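Poly(Beta-D-mannuronate) lyase (Pseudopedobacter saltans, PDB 7O79) probably acts as a family 6 polysaccharide lyase that cleaves the poly(beta-D-mannuronate) of alginate by beta-elimination. Local coordinates at residues F175-G181 and I210-N216; V268-V272 and G437-K441; I281-G285 and N334-Y339; T324-G330 and N360-K365. One frame throughout, in Å; residues are numbered along the deposited sequence.

Contact 1. Residues F175-G181 and I210-N216; sequences FRIWGYG and IISLKSN
Ser215 turns its OG into the place between its own backbone N and carbonyl carbon (chi1 52°), and this brings the hydroxyl over Ile177 O. The bond from Ser215 OG to Ile177 O is 3.0 Å long and comes from above the carbonyl plane. Lys214 N reaches Ile177 O from the opposite face at 2.9 Å. Two donors therefore grip one oxygen. Ser215 OG is also hydrogen-bonded to Asn218. The CG of Asn216 stands anti to the carbonyl carbon (chi1 -58°), which lays the amide beside Tyr180 and Gly181. Asn216 ND2 meets the edge of the ring, 3.6 Å from Tyr180 CE1, with the two planes 88° apart. Asn216 OD1 sits 3.2 Å from Gly181 CA. The amide bonds Asn238 N through OD1 and Glu185 O through ND2. An exchange of Asn216 for alanine is likely to leave both of these without their mate and to open a gap at the Tyr180 ring edge. Lys214 runs extended alongside Trp178, its CD 3.8 Å from Trp178 NE1 at the indole edge. A water accepts from Trp178 NE1. On the inner face Ile177 CG1 packs 3.8 Å from Leu213 CD2, next to Phe175 and Ile211. The chemistry thus divides these two parallel beta-helix strands into an apolar inner face and a polar face with Arg176, bonded to Tyr118, and Ser212, bonded to Glu209.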
# COMPACT_ATOMS: atom_id res chain seq x y z
N PHE A 175 -2.04 1.25 -3.39
CA PHE A 175 -2.69 1.16 -2.08
C PHE A 175 -2.52 2.49 -1.37
O PHE A 175 -1.40 3.00 -1.28
CB PHE A 175 -2.07 0.06 -1.21
CG PHE A 175 -2.45 -1.36 -1.59
CD1 PHE A 175 -1.75 -2.04 -2.58
CD2 PHE A 175 -3.45 -2.03 -0.90
CE1 PHE A 175 -2.08 -3.37 -2.91
CE2 PHE A 175 -3.78 -3.36 -1.21
CZ PHE A 175 -3.09 -4.03 -2.21
N ARG A 176 -3.61 3.05 -0.83
CA ARG A 176 -3.54 4.19 0.08
C ARG A 176 -4.34 3.86 1.34
O ARG A 176 -5.56 3.67 1.26
CB ARG A 176 -4.03 5.48 -0.59
CG ARG A 176 -3.97 6.70 0.33
CD ARG A 176 -4.43 8.02 -0.34
NE ARG A 176 -5.86 8.03 -0.65
CZ ARG A 176 -6.42 8.79 -1.59
NH1 ARG A 176 -5.68 9.65 -2.29
NH2 ARG A 176 -7.72 8.72 -1.80
N ILE A 177 -3.67 3.77 2.49
CA ILE A 177 -4.27 3.27 3.73
C ILE A 177 -4.45 4.42 4.71
O ILE A 177 -3.53 4.78 5.46
CB ILE A 177 -3.45 2.14 4.37
CG1 ILE A 177 -2.98 1.14 3.31
CG2 ILE A 177 -4.25 1.49 5.51
CD1 ILE A 177 -4.13 0.47 2.57
N TRP A 178 -5.66 4.96 4.77
CA TRP A 178 -6.02 5.90 5.81
C TRP A 178 -6.46 5.15 7.06
O TRP A 178 -6.66 3.93 7.04
CB TRP A 178 -7.15 6.82 5.35
CG TRP A 178 -6.79 7.81 4.28
CD1 TRP A 178 -5.59 8.44 4.09
CD2 TRP A 178 -7.67 8.31 3.27
NE1 TRP A 178 -5.67 9.30 3.00
CE2 TRP A 178 -6.94 9.24 2.49
CE3 TRP A 178 -9.02 8.07 2.95
CZ2 TRP A 178 -7.51 9.92 1.40
CZ3 TRP A 178 -9.59 8.75 1.87
CH2 TRP A 178 -8.83 9.66 1.11
N GLY A 179 -6.65 5.90 8.14
CA GLY A 179 -7.10 5.38 9.41
C GLY A 179 -6.38 6.07 10.54
O GLY A 179 -5.66 7.05 10.34
N TYR A 180 -6.62 5.58 11.76
CA TYR A 180 -5.97 6.16 12.93
C TYR A 180 -4.46 6.15 12.75
O TYR A 180 -3.88 5.10 12.45
CB TYR A 180 -6.37 5.40 14.19
CG TYR A 180 -5.72 5.91 15.45
CD1 TYR A 180 -4.42 5.53 15.79
CD2 TYR A 180 -6.39 6.76 16.31
CE1 TYR A 180 -3.81 5.98 16.95
CE2 TYR A 180 -5.79 7.23 17.47
CZ TYR A 180 -4.51 6.84 17.78
OH TYR A 180 -3.91 7.30 18.94
N GLY A 181 -3.84 7.29 13.01
CA GLY A 181 -2.44 7.52 12.72
C GLY A 181 -2.24 8.52 11.62
O GLY A 181 -1.12 8.99 11.41
N ILE A 210 4.00 3.47 -4.47
CA ILE A 210 3.27 2.27 -4.86
C ILE A 210 2.26 1.92 -3.78
O ILE A 210 1.06 1.73 -4.04
CB ILE A 210 4.25 1.10 -5.09
CG1 ILE A 210 5.27 1.42 -6.18
CG2 ILE A 210 3.45 -0.18 -5.44
CD1 ILE A 210 6.42 0.39 -6.26
N ILE A 211 2.76 1.79 -2.55
CA ILE A 211 1.96 1.61 -1.34
C ILE A 211 2.16 2.87 -0.51
O ILE A 211 3.29 3.35 -0.36
CB ILE A 211 2.39 0.35 -0.57
CG1 ILE A 211 1.93 -0.90 -1.33
CG2 ILE A 211 1.83 0.35 0.86
CD1 ILE A 211 2.62 -2.20 -0.89
N SER A 212 1.07 3.45 -0.03
CA SER A 212 1.13 4.66 0.78
C SER A 212 0.40 4.38 2.08
O SER A 212 -0.83 4.35 2.13
CB SER A 212 0.52 5.85 0.03
OG SER A 212 0.61 7.04 0.80
N LEU A 213 1.18 4.17 3.15
CA LEU A 213 0.63 4.05 4.49
C LEU A 213 0.45 5.44 5.10
O LEU A 213 1.42 6.20 5.21
CB LEU A 213 1.52 3.18 5.38
CG LEU A 213 1.94 1.83 4.77
CD1 LEU A 213 2.76 1.02 5.78
CD2 LEU A 213 0.70 1.06 4.35
N LYS A 214 -0.77 5.75 5.51
CA LYS A 214 -1.11 7.00 6.18
C LYS A 214 -1.93 6.72 7.43
O LYS A 214 -3.00 7.29 7.65
CB LYS A 214 -1.88 7.91 5.23
CG LYS A 214 -1.02 8.49 4.10
CD LYS A 214 -1.85 9.43 3.21
CE LYS A 214 -0.94 10.28 2.32
NZ LYS A 214 -1.70 10.98 1.23
N SER A 215 -1.45 5.78 8.25
CA SER A 215 -2.14 5.28 9.43
C SER A 215 -1.16 4.37 10.16
O SER A 215 -0.05 4.11 9.67
CB SER A 215 -3.42 4.52 9.09
OG SER A 215 -3.16 3.51 8.11
N ASN A 216 -1.59 3.83 11.32
CA ASN A 216 -0.75 2.98 12.16
C ASN A 216 -1.06 1.49 12.02
O ASN A 216 -2.14 1.08 11.59
CB ASN A 216 -0.87 3.33 13.66
CG ASN A 216 -0.52 4.76 13.97
OD1 ASN A 216 -0.03 5.49 13.11
ND2 ASN A 216 -0.73 5.16 15.21
O HOH W 1 -4.05 11.66 1.81

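Contact 2. Residues V268-V272 and G437-K441; sequences VNNYV and GVRIK
Asn269 and Ile440 cross at a slant: the amide turns OD1 to the backbone N-H groups of Arg439 and Ile440 and lays ND2 along the Ile440 side chain. Asn269 OD1 thus takes two backbone donors. Arg439 N comes in at 2.9 Å from Asn269 OD1, tilted moderately from the amide plane. Ile440 N is 3.1 Å from Asn269 OD1 and stands well above that plane, though its N-H aims almost straight at the oxygen (174°). The other branch of the amide lies against aliphatic carbon: Asn269 ND2 is 3.2 Å from Ile440 CD1. Asn269 has its CG anti to the carbonyl carbon (chi1 -68°), and this turns the amide out to the 437-441 segment. Val438 comes from a different direction. Its CG2 rests 3.2 Å from Asn270 O and touches Tyr271 CB more loosely, at 4.3 Å. Arg439 adds its CG, 3.4 Å from Asn269 OD1. Val438 N is bonded to Thr324 OG1 and Gly437 O to Asn322, so the tail is tied to the neighbouring rung as well. The side chain of Asn270 points away from the tail and bonds Asn245 and Asn323. The C-terminal tail lies on the outside of the turn, at Asn269 and Val438. A row of asparagines hydrogen-bonded from rung to rung is characteristic of parallel beta-helices of the pectate lyase type.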
# COMPACT_ATOMS: atom_id res chain seq x y z
N VAL A 268 12.23 -5.22 8.23
CA VAL A 268 13.10 -6.39 8.44
C VAL A 268 12.92 -7.38 7.31
O VAL A 268 11.82 -7.58 6.80
CB VAL A 268 12.80 -7.07 9.80
CG1 VAL A 268 13.87 -8.12 10.11
CG2 VAL A 268 12.73 -6.03 10.93
N ASN A 269 14.03 -8.03 6.92
CA ASN A 269 14.03 -9.15 5.97
C ASN A 269 13.50 -8.77 4.60
O ASN A 269 12.91 -9.62 3.91
CB ASN A 269 13.27 -10.34 6.54
CG ASN A 269 13.99 -10.97 7.72
OD1 ASN A 269 15.20 -11.20 7.66
ND2 ASN A 269 13.26 -11.24 8.80
N ASN A 270 13.72 -7.53 4.16
CA ASN A 270 13.36 -7.11 2.81
C ASN A 270 14.55 -7.26 1.86
O ASN A 270 15.69 -6.97 2.22
CB ASN A 270 12.86 -5.66 2.81
CG ASN A 270 11.66 -5.47 3.74
OD1 ASN A 270 10.56 -5.93 3.43
ND2 ASN A 270 11.88 -4.84 4.89
N TYR A 271 14.26 -7.71 0.65
CA TYR A 271 15.27 -7.87 -0.40
C TYR A 271 14.98 -6.89 -1.54
O TYR A 271 13.98 -7.05 -2.25
CB TYR A 271 15.27 -9.31 -0.91
CG TYR A 271 16.40 -9.62 -1.86
CD1 TYR A 271 17.62 -10.07 -1.38
CD2 TYR A 271 16.22 -9.54 -3.23
CE1 TYR A 271 18.65 -10.39 -2.22
CE2 TYR A 271 17.26 -9.86 -4.10
CZ TYR A 271 18.47 -10.28 -3.58
OH TYR A 271 19.51 -10.61 -4.40
N VAL A 272 15.85 -5.91 -1.71
CA VAL A 272 15.69 -4.86 -2.73
C VAL A 272 16.91 -4.90 -3.64
O VAL A 272 18.05 -4.89 -3.16
CB VAL A 272 15.54 -3.47 -2.09
CG1 VAL A 272 15.38 -2.39 -3.15
CG2 VAL A 272 14.36 -3.46 -1.11
N GLY A 437 22.14 -8.94 6.21
CA GLY A 437 21.19 -9.22 5.16
C GLY A 437 20.02 -10.05 5.64
O GLY A 437 19.91 -10.43 6.80
N VAL A 438 19.13 -10.35 4.69
CA VAL A 438 17.87 -11.03 4.96
C VAL A 438 18.11 -12.37 5.66
O VAL A 438 18.69 -13.29 5.07
CB VAL A 438 17.11 -11.22 3.64
CG1 VAL A 438 15.95 -12.22 3.79
CG2 VAL A 438 16.66 -9.86 3.09
N ARG A 439 17.70 -12.49 6.93
CA ARG A 439 17.92 -13.74 7.66
C ARG A 439 16.76 -14.72 7.54
O ARG A 439 16.99 -15.94 7.61
CB ARG A 439 18.22 -13.46 9.15
CG ARG A 439 17.11 -12.80 9.93
CD ARG A 439 17.46 -12.54 11.41
NE ARG A 439 17.59 -13.75 12.22
CZ ARG A 439 16.54 -14.35 12.79
NH1 ARG A 439 15.33 -13.83 12.62
NH2 ARG A 439 16.69 -15.45 13.54
N ILE A 440 15.53 -14.26 7.34
CA ILE A 440 14.40 -15.13 7.05
C ILE A 440 14.17 -15.05 5.55
O ILE A 440 13.51 -14.13 5.05
CB ILE A 440 13.16 -14.76 7.86
CG1 ILE A 440 13.53 -14.50 9.33
CG2 ILE A 440 12.10 -15.87 7.75
CD1 ILE A 440 12.37 -13.99 10.19
N LYS A 441 14.73 -16.01 4.82
CA LYS A 441 14.63 -16.04 3.37
C LYS A 441 13.42 -16.88 2.95
O LYS A 441 13.30 -18.04 3.35
CB LYS A 441 15.92 -16.61 2.76

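Contact 3. Residues I281-G285 and N334-Y339; sequences ILICG and NIGGSY
Leu282 is gripped at both backbone ends, in the tight part of the contact. Leu282 N bonds Asn334 O at 2.9 Å, nearly straight, and Leu282 O takes two donors. Gly336 N lies 2.8 Å from Leu282 O, in the carbonyl plane, and Gly337 N lies 3.0 Å from Leu282 O, above that plane. The extra residue on the 334-339 side makes a beta bulge, and it shifts the pairing so that Ile283 stands beside Gly337. Cys284 N then bonds Gly337 O at 2.9 Å. The packing leaves no room for a side chain at Gly337, because a CB there would run into Ile281 CG2. Gly336 has a positive phi (111°), at which a side chain would press on the preceding carbonyl. The sulfur of Cys284 lies within this buried part. Its SG is anti to the carbonyl carbon (chi1 -64°), which sets it beside Tyr339. Cys284 SG meets the edge of the ring, 3.6 Å from Tyr339 CD1, while the hydroxyl of Tyr339 is bonded to Ser377. The loose side is at Ser338, which is exposed. There Ile283 CD1 only leans on Ser338 OG, at 3.7 Å. A water donates to both Cys284 O and Ser338 O, the latter at 3.0 Å, and so bridges the two segments. All four direct hydrogen bonds run from backbone to backbone. The join between these two rungs of the beta-helix thus rests mainly on main-chain pairing, and the two glycines probably make room for the bulge; the sulfur-aromatic contact of Cys284 adds to it.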
# COMPACT_ATOMS: atom_id res chain seq x y z
N ILE A 281 14.85 4.87 2.68
CA ILE A 281 14.87 6.29 2.99
C ILE A 281 14.20 6.51 4.33
O ILE A 281 13.02 6.17 4.49
CB ILE A 281 14.18 7.13 1.91
CG1 ILE A 281 14.93 7.02 0.57
CG2 ILE A 281 14.04 8.59 2.37
CD1 ILE A 281 14.08 7.48 -0.64
N LEU A 282 14.94 7.07 5.28
CA LEU A 282 14.39 7.54 6.54
C LEU A 282 14.28 9.05 6.42
O LEU A 282 15.31 9.75 6.41
CB LEU A 282 15.31 7.15 7.70
CG LEU A 282 15.60 5.66 7.80
CD1 LEU A 282 16.23 5.38 9.14
CD2 LEU A 282 14.37 4.81 7.58
N ILE A 283 13.06 9.58 6.29
CA ILE A 283 12.89 10.98 5.93
C ILE A 283 12.96 11.86 7.18
O ILE A 283 12.69 11.40 8.30
CB ILE A 283 11.58 11.20 5.14
CG1 ILE A 283 11.67 12.46 4.26
CG2 ILE A 283 10.40 11.27 6.09
CD1 ILE A 283 10.62 12.55 3.16
N CYS A 284 13.35 13.12 7.00
CA CYS A 284 13.43 14.02 8.14
C CYS A 284 12.04 14.46 8.58
O CYS A 284 11.15 14.70 7.75
CB CYS A 284 14.27 15.25 7.79
SG CYS A 284 16.01 14.93 7.42
N GLY A 285 11.84 14.54 9.87
CA GLY A 285 10.56 14.95 10.40
C GLY A 285 10.48 16.45 10.55
O GLY A 285 11.49 17.16 10.48
N ASN A 334 19.48 5.93 3.20
CA ASN A 334 19.53 7.38 3.29
C ASN A 334 18.93 7.76 4.65
O ASN A 334 17.71 7.71 4.83
CB ASN A 334 18.79 8.00 2.11
CG ASN A 334 18.81 9.53 2.11
OD1 ASN A 334 19.50 10.16 2.90
ND2 ASN A 334 18.06 10.11 1.21
N ILE A 335 19.80 8.06 5.62
CA ILE A 335 19.38 8.45 6.96
C ILE A 335 19.23 9.97 6.95
O ILE A 335 20.21 10.71 7.08
CB ILE A 335 20.36 7.99 8.03
CG1 ILE A 335 20.71 6.50 7.84
CG2 ILE A 335 19.80 8.20 9.44
CD1 ILE A 335 21.82 6.01 8.75
N GLY A 336 18.00 10.45 6.72
CA GLY A 336 17.76 11.87 6.70
C GLY A 336 17.42 12.42 5.32
O GLY A 336 17.94 13.46 4.93
N GLY A 337 16.55 11.74 4.58
CA GLY A 337 16.12 12.27 3.31
C GLY A 337 15.34 13.56 3.47
O GLY A 337 14.76 13.83 4.52
N SER A 338 15.36 14.38 2.41
CA SER A 338 14.57 15.63 2.33
C SER A 338 14.77 16.53 3.54
O SER A 338 13.82 16.97 4.19
CB SER A 338 13.10 15.34 2.11
OG SER A 338 12.95 14.45 1.02
N TYR A 339 16.03 16.82 3.83
CA TYR A 339 16.39 17.73 4.91
C TYR A 339 16.26 19.17 4.44
O TYR A 339 16.68 19.52 3.33
CB TYR A 339 17.82 17.45 5.36
CG TYR A 339 18.32 18.27 6.54
CD1 TYR A 339 17.82 18.07 7.82
CD2 TYR A 339 19.35 19.21 6.38
CE1 TYR A 339 18.31 18.80 8.92
CE2 TYR A 339 19.84 19.94 7.45
CZ TYR A 339 19.33 19.73 8.72
OH TYR A 339 19.81 20.46 9.79
O HOH W 2 11.38 15.72 5.28

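Contact 4. Residues T324-G330 and N360-K365; sequences TFLNVGG and NIISTK
Lys365, Ile361 and Phe325 bury the largest areas in this contact. Lys365 folds back over the other strand. Its chain is extended as far as CE and then bends (chi4 82°), which brings Lys365 NZ to 2.8 Å from Asn327 O. The ammonium also bonds Asn251. On the way Lys365 CG passes 3.3 Å from Asn327 OD1. Asn327 bonds Asp274 through ND2 and Asn400 through OD1. With an alanine here, Asp274 and Asn400 would probably lose their mate and the lysine chain the amide it crosses. Strands 324-326 and 361-364 are parallel strands of neighbouring rungs of the beta-helix, and a beta bulge at the corner shifts their pairing. In the bulge Asn327 N bonds the side chain of Ser363, 2.8 Å from Ser363 OG, and Ser363 OG is also held by Asn400. Val328 N donates to Ser363 O, at a longer 3.3 Å. Ile361 takes part with both backbone and side chain. Ile361 O accepts from Phe325 N at 2.7 Å. Ile361 CG2 lies 3.8 Å from Leu326 CD2. Phe325 projects from the other face, alongside Ile362, whose CG1 meets the ring edge 4.2 Å from Phe325 CD2.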
# COMPACT_ATOMS: atom_id res chain seq x y z
N THR A 324 18.43 -6.40 2.64
CA THR A 324 19.44 -6.44 1.59
C THR A 324 19.07 -5.43 0.52
O THR A 324 17.94 -5.44 0.03
CB THR A 324 19.55 -7.85 1.02
OG1 THR A 324 19.95 -8.74 2.07
CG2 THR A 324 20.54 -7.91 -0.13
N PHE A 325 20.01 -4.54 0.21
CA PHE A 325 19.84 -3.50 -0.82
C PHE A 325 20.99 -3.60 -1.82
O PHE A 325 22.07 -3.05 -1.59
CB PHE A 325 19.80 -2.10 -0.20
CG PHE A 325 18.86 -1.97 0.97
CD1 PHE A 325 17.48 -1.88 0.77
CD2 PHE A 325 19.35 -1.94 2.27
CE1 PHE A 325 16.60 -1.76 1.86
CE2 PHE A 325 18.47 -1.83 3.36
CZ PHE A 325 17.10 -1.75 3.15
N LEU A 326 20.77 -4.23 -2.97
CA LEU A 326 21.88 -4.49 -3.89
C LEU A 326 21.70 -3.77 -5.21
O LEU A 326 20.59 -3.71 -5.76
CB LEU A 326 22.06 -5.99 -4.13
CG LEU A 326 22.52 -6.78 -2.90
CD1 LEU A 326 22.28 -8.28 -3.11
CD2 LEU A 326 23.96 -6.49 -2.57
N ASN A 327 22.80 -3.23 -5.74
CA ASN A 327 22.81 -2.66 -7.09
C ASN A 327 21.80 -1.52 -7.22
O ASN A 327 21.12 -1.39 -8.24
CB ASN A 327 22.57 -3.76 -8.14
CG ASN A 327 22.83 -3.30 -9.58
OD1 ASN A 327 23.72 -2.48 -9.85
ND2 ASN A 327 22.06 -3.84 -10.50
N VAL A 328 21.69 -0.69 -6.17
CA VAL A 328 20.74 0.42 -6.19
C VAL A 328 21.38 1.63 -6.86
O VAL A 328 22.59 1.87 -6.72
CB VAL A 328 20.22 0.77 -4.77
CG1 VAL A 328 19.51 -0.43 -4.18
CG2 VAL A 328 21.33 1.22 -3.85
N GLY A 329 20.58 2.39 -7.60
CA GLY A 329 21.10 3.55 -8.29
C GLY A 329 21.28 4.78 -7.44
O GLY A 329 21.96 5.73 -7.87
N GLY A 330 20.69 4.81 -6.24
CA GLY A 330 20.85 5.92 -5.33
C GLY A 330 21.67 5.51 -4.12
O GLY A 330 22.63 4.75 -4.27
N ASN A 360 22.53 -5.09 7.76
CA ASN A 360 22.05 -4.89 6.41
C ASN A 360 23.17 -5.15 5.42
O ASN A 360 24.35 -4.92 5.72
CB ASN A 360 21.53 -3.45 6.24
CG ASN A 360 20.33 -3.18 7.14
OD1 ASN A 360 19.25 -3.73 6.93
ND2 ASN A 360 20.54 -2.36 8.18
N ILE A 361 22.80 -5.64 4.23
CA ILE A 361 23.73 -5.84 3.12
C ILE A 361 23.41 -4.79 2.06
O ILE A 361 22.23 -4.58 1.75
CB ILE A 361 23.61 -7.26 2.53
CG1 ILE A 361 24.26 -8.27 3.48
CG2 ILE A 361 24.22 -7.32 1.11
CD1 ILE A 361 24.15 -9.70 2.98
N ILE A 362 24.45 -4.13 1.53
CA ILE A 362 24.28 -3.00 0.61
C ILE A 362 25.31 -3.03 -0.50
O ILE A 362 26.50 -3.31 -0.27
CB ILE A 362 24.39 -1.63 1.33
CG1 ILE A 362 23.49 -1.54 2.57
CG2 ILE A 362 24.07 -0.49 0.38
CD1 ILE A 362 24.11 -0.70 3.68
N SER A 363 24.87 -2.70 -1.71
CA SER A 363 25.77 -2.28 -2.78
C SER A 363 25.04 -1.25 -3.63
O SER A 363 23.82 -1.28 -3.75
CB SER A 363 26.25 -3.48 -3.61
OG SER A 363 25.34 -3.81 -4.65
N THR A 364 25.81 -0.28 -4.17
CA THR A 364 25.30 0.82 -4.96
C THR A 364 26.03 0.85 -6.30
O THR A 364 27.20 0.46 -6.39
CB THR A 364 25.46 2.20 -4.25
OG1 THR A 364 26.85 2.62 -4.26
CG2 THR A 364 24.93 2.18 -2.81
N LYS A 365 25.34 1.33 -7.33
CA LYS A 365 25.92 1.40 -8.67
C LYS A 365 27.13 2.34 -8.72
O LYS A 365 28.09 2.08 -9.45
CB LYS A 365 24.87 1.87 -9.68
CG LYS A 365 23.80 0.84 -9.98
CD LYS A 365 22.82 1.36 -11.02
CE LYS A 365 21.87 0.26 -11.52
NZ LYS A 365 20.72 0.05 -10.59

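Contacts 1, 3 and 4 join neighbouring rungs of one parallel beta-helix; contact 2 lays the C-terminal tail on it. Contacts 2 and 4 touch, with centres 13 Å apart: Val272 N lies 2.8 Å from Thr324 O, a probable hydrogen bond. Contacts 3 and 4 interleave along the chain, with centres 17 Å apart. Strands 319-328, 333-337 and 356-364 follow one another, so the chain passes from one contact to the other. Contact 1 stands apart, 19 Å from contact 3 and 27 Å from contact 4 between centres. A phosphate ion, probably from the crystallisation liquor, lies about 6 Å from the Tyr180 side chain of contact 1 and may mark a pocket.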